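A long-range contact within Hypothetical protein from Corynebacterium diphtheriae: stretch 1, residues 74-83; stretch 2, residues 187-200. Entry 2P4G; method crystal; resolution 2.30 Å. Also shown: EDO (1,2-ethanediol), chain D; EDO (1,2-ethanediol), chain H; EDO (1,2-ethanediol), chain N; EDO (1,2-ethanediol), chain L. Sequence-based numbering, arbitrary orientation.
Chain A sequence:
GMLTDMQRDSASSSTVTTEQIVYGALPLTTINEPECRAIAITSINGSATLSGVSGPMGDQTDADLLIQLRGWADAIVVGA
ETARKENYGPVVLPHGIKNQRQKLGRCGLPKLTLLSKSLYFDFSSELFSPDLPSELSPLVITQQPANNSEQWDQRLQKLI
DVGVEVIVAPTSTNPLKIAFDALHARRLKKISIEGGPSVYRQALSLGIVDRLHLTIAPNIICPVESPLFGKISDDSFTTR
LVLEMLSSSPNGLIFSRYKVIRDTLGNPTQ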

# COMPACT_ATOMS: atom_id res chain seq x y z
N ASP A 74 26.94 -0.45 4.83
CA ASP A 74 27.98 -0.95 5.73
C ASP A 74 27.45 -2.07 6.61
O ASP A 74 28.20 -2.96 7.02
CB ASP A 74 28.46 0.20 6.58
CG ASP A 74 29.09 1.29 5.76
OD1 ASP A 74 29.89 0.92 4.88
OD2 ASP A 74 28.81 2.49 5.96
N ALA A 75 26.15 -2.00 6.92
CA ALA A 75 25.47 -3.05 7.71
C ALA A 75 24.04 -3.25 7.24
O ALA A 75 23.42 -2.34 6.68
CB ALA A 75 25.46 -2.70 9.19
N ILE A 76 23.54 -4.44 7.47
CA ILE A 76 22.18 -4.81 7.17
C ILE A 76 21.57 -5.17 8.51
O ILE A 76 22.17 -5.92 9.29
CB ILE A 76 22.14 -6.05 6.23
CG1 ILE A 76 22.82 -5.72 4.89
CG2 ILE A 76 20.74 -6.54 5.99
CD1 ILE A 76 23.33 -6.95 4.16
N VAL A 77 20.40 -4.62 8.80
CA VAL A 77 19.66 -4.95 9.99
C VAL A 77 18.36 -5.60 9.55
O VAL A 77 17.64 -5.07 8.69
CB VAL A 77 19.38 -3.69 10.83
CG1 VAL A 77 18.40 -3.98 11.94
CG2 VAL A 77 20.71 -3.12 11.38
N VAL A 78 18.09 -6.77 10.10
CA VAL A 78 16.90 -7.53 9.74
C VAL A 78 16.48 -8.38 10.95
O VAL A 78 17.32 -8.85 11.70
CB VAL A 78 17.15 -8.40 8.47
CG1 VAL A 78 18.16 -9.51 8.76
CG2 VAL A 78 15.84 -8.98 7.91
N GLY A 79 15.17 -8.54 11.14
CA GLY A 79 14.67 -9.41 12.19
C GLY A 79 14.99 -10.86 11.83
O GLY A 79 14.85 -11.28 10.69
N ALA A 80 15.41 -11.63 12.82
CA ALA A 80 15.82 -13.01 12.60
C ALA A 80 14.75 -13.85 11.87
O ALA A 80 15.08 -14.68 11.01
CB ALA A 80 16.21 -13.65 13.94
N GLU A 81 13.48 -13.65 12.20
CA GLU A 81 12.39 -14.46 11.63
C GLU A 81 12.17 -14.15 10.17
O GLU A 81 11.89 -15.05 9.38
CB GLU A 81 11.10 -14.26 12.40
CG GLU A 81 9.91 -15.15 11.99
CD GLU A 81 10.19 -16.68 11.91
OE1 GLU A 81 11.22 -17.19 12.40
OE2 GLU A 81 9.33 -17.38 11.34
N THR A 82 12.29 -12.88 9.80
CA THR A 82 12.32 -12.49 8.39
C THR A 82 13.51 -13.09 7.64
O THR A 82 13.34 -13.73 6.60
CB THR A 82 12.29 -10.96 8.25
OG1 THR A 82 11.00 -10.51 8.68
CG2 THR A 82 12.47 -10.52 6.83
N ALA A 83 14.70 -12.91 8.18
CA ALA A 83 15.89 -13.62 7.67
C ALA A 83 15.67 -15.14 7.49
O ALA A 83 16.07 -15.74 6.49
CB ALA A 83 17.05 -13.37 8.60
N ARG A 187 31.94 1.91 13.44
CA ARG A 187 32.19 2.71 12.23
C ARG A 187 31.42 2.24 11.01
O ARG A 187 31.80 2.52 9.87
CB ARG A 187 33.70 2.83 11.96
CG ARG A 187 34.40 3.89 12.85
CD ARG A 187 35.93 3.71 12.96
NE ARG A 187 36.26 2.51 13.73
CZ ARG A 187 36.60 1.32 13.22
NH1 ARG A 187 36.72 1.13 11.91
NH2 ARG A 187 36.85 0.30 14.05
N LEU A 188 30.29 1.58 11.24
CA LEU A 188 29.37 1.16 10.18
C LEU A 188 28.26 2.19 10.01
O LEU A 188 27.33 2.23 10.81
CB LEU A 188 28.81 -0.21 10.50
CG LEU A 188 29.90 -1.28 10.57
CD1 LEU A 188 29.31 -2.65 10.77
CD2 LEU A 188 30.73 -1.26 9.30
N LYS A 189 28.37 3.01 8.97
CA LYS A 189 27.61 4.26 8.87
C LYS A 189 26.36 4.19 7.98
O LYS A 189 25.39 4.92 8.24
CB LYS A 189 28.53 5.40 8.37
N LYS A 190 26.40 3.37 6.94
CA LYS A 190 25.28 3.19 6.02
C LYS A 190 24.57 1.92 6.44
O LYS A 190 25.14 0.85 6.37
CB LYS A 190 25.75 3.05 4.56
CG LYS A 190 26.61 4.19 4.04
CD LYS A 190 25.82 5.44 3.87
CE LYS A 190 26.73 6.65 3.66
NZ LYS A 190 27.08 6.89 2.23
N ILE A 191 23.33 2.05 6.91
CA ILE A 191 22.61 0.90 7.43
C ILE A 191 21.36 0.66 6.61
O ILE A 191 20.55 1.55 6.41
CB ILE A 191 22.24 1.08 8.92
CG1 ILE A 191 23.50 1.33 9.76
CG2 ILE A 191 21.47 -0.18 9.43
CD1 ILE A 191 23.24 1.66 11.24
N SER A 192 21.21 -0.56 6.11
CA SER A 192 20.01 -0.93 5.39
C SER A 192 19.17 -1.79 6.34
O SER A 192 19.69 -2.74 6.92
CB SER A 192 20.37 -1.68 4.11
OG SER A 192 19.23 -2.25 3.48
N ILE A 193 17.91 -1.43 6.55
CA ILE A 193 16.99 -2.26 7.32
C ILE A 193 16.14 -2.99 6.30
O ILE A 193 15.39 -2.36 5.55
CB ILE A 193 16.07 -1.44 8.27
CG1 ILE A 193 16.93 -0.68 9.29
CG2 ILE A 193 14.99 -2.37 8.95
CD1 ILE A 193 16.12 0.26 10.23
N GLU A 194 16.31 -4.31 6.25
CA GLU A 194 15.64 -5.13 5.26
C GLU A 194 14.36 -5.72 5.82
O GLU A 194 13.63 -6.47 5.15
CB GLU A 194 16.56 -6.23 4.81
CG GLU A 194 17.72 -5.71 4.07
CD GLU A 194 18.56 -6.78 3.47
OE1 GLU A 194 18.36 -7.99 3.77
OE2 GLU A 194 19.45 -6.42 2.67
N GLY A 195 14.11 -5.40 7.07
CA GLY A 195 12.82 -5.54 7.59
C GLY A 195 12.62 -6.51 8.69
O GLY A 195 13.49 -6.74 9.54
N GLY A 196 11.44 -7.12 8.56
CA GLY A 196 10.54 -7.29 9.59
C GLY A 196 9.70 -6.02 9.61
O GLY A 196 10.22 -4.96 9.93
N PRO A 197 8.40 -6.12 9.26
CA PRO A 197 7.42 -5.05 9.57
C PRO A 197 7.59 -4.43 10.96
O PRO A 197 7.52 -3.20 11.11
CB PRO A 197 6.08 -5.78 9.49
CG PRO A 197 6.30 -6.84 8.48
CD PRO A 197 7.77 -7.22 8.51
N SER A 198 7.78 -5.25 11.98
CA SER A 198 7.93 -4.71 13.32
C SER A 198 9.28 -3.97 13.49
O SER A 198 9.39 -3.05 14.29
CB SER A 198 7.76 -5.81 14.36
OG SER A 198 8.93 -6.58 14.43
N VAL A 199 10.27 -4.36 12.70
CA VAL A 199 11.56 -3.71 12.69
C VAL A 199 11.43 -2.35 11.98
O VAL A 199 11.87 -1.33 12.51
CB VAL A 199 12.62 -4.63 12.03
CG1 VAL A 199 14.00 -3.99 12.01
CG2 VAL A 199 12.68 -5.97 12.77
N TYR A 200 10.79 -2.33 10.83
CA TYR A 200 10.41 -1.07 10.16
C TYR A 200 9.70 -0.16 11.14
O TYR A 200 10.03 1.02 11.27
CB TYR A 200 9.46 -1.31 9.00
CG TYR A 200 9.98 -2.14 7.86
CD1 TYR A 200 11.28 -1.99 7.39
CD2 TYR A 200 9.16 -3.02 7.19
CE1 TYR A 200 11.74 -2.73 6.33
CE2 TYR A 200 9.63 -3.77 6.14
CZ TYR A 200 10.91 -3.63 5.72
OH TYR A 200 11.38 -4.38 4.65
C1 EDO D . 9.56 -8.27 12.37
O1 EDO D . 8.44 -8.72 11.58
C2 EDO D . 10.96 -8.91 12.23
O2 EDO D . 11.16 -9.96 11.28
C1 EDO H . 18.40 -16.86 9.48
O1 EDO H . 19.01 -18.15 9.64
C2 EDO H . 18.43 -16.10 10.82
O2 EDO H . 17.15 -15.98 11.49
C1 EDO N . 12.64 -11.71 15.06
O1 EDO N . 12.18 -11.17 13.81
C2 EDO N . 12.70 -10.61 16.12
O2 EDO N . 12.91 -11.21 17.41
C1 EDO L . 8.74 -6.60 3.19
O1 EDO L . 9.95 -6.06 2.64
C2 EDO L . 9.08 -7.62 4.27
O2 EDO L . 9.50 -6.94 5.46

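Two parallel strands, distant in sequence, pair here, each leading into a helix. Asp 74 opens the contact: its N donates to Lys 190 O (2.7 Å), while its carboxylate OD2 accepts from Lys 190 N (2.7 Å) and Lys 189 N (3.1 Å). This short acidic side chain reaches backbone amides where the ladder begins. Ala 75 N also donates to Lys 190 O (3.1 Å), and Ala 75 O accepts from Ser 192 N (2.9 Å); its small CB lies 4.2 Å from Leu 188 CD1. Ile 76 is buried, on the face shared with Ser 192; its branched side chain brings CG2 to 3.3 Å from Glu 194 CD, whose carboxylate oxygens bond elsewhere in the structure.

Val 77 N donates to Ser 192 O (2.8 Å), and Val 77 O accepts from Glu 194 N (2.9 Å). On the face shared with Ala 75, its branched side chain packs CG2 against Ile 191 CG2 (3.6 Å), an apolar fit for a buried site. Val 78, also buried, sets its compact side chain's CG2 3.6 Å from Gly 195 O.

Gly 79 N donates to Gly 195 O (2.9 Å). Both Gly 79 and Gly 196 are helix N-caps. The absence of side chains leaves room for the ethanediol of chain D, whose O2 hydrogen-bonds Thr 82 OG1 (2.7 Å).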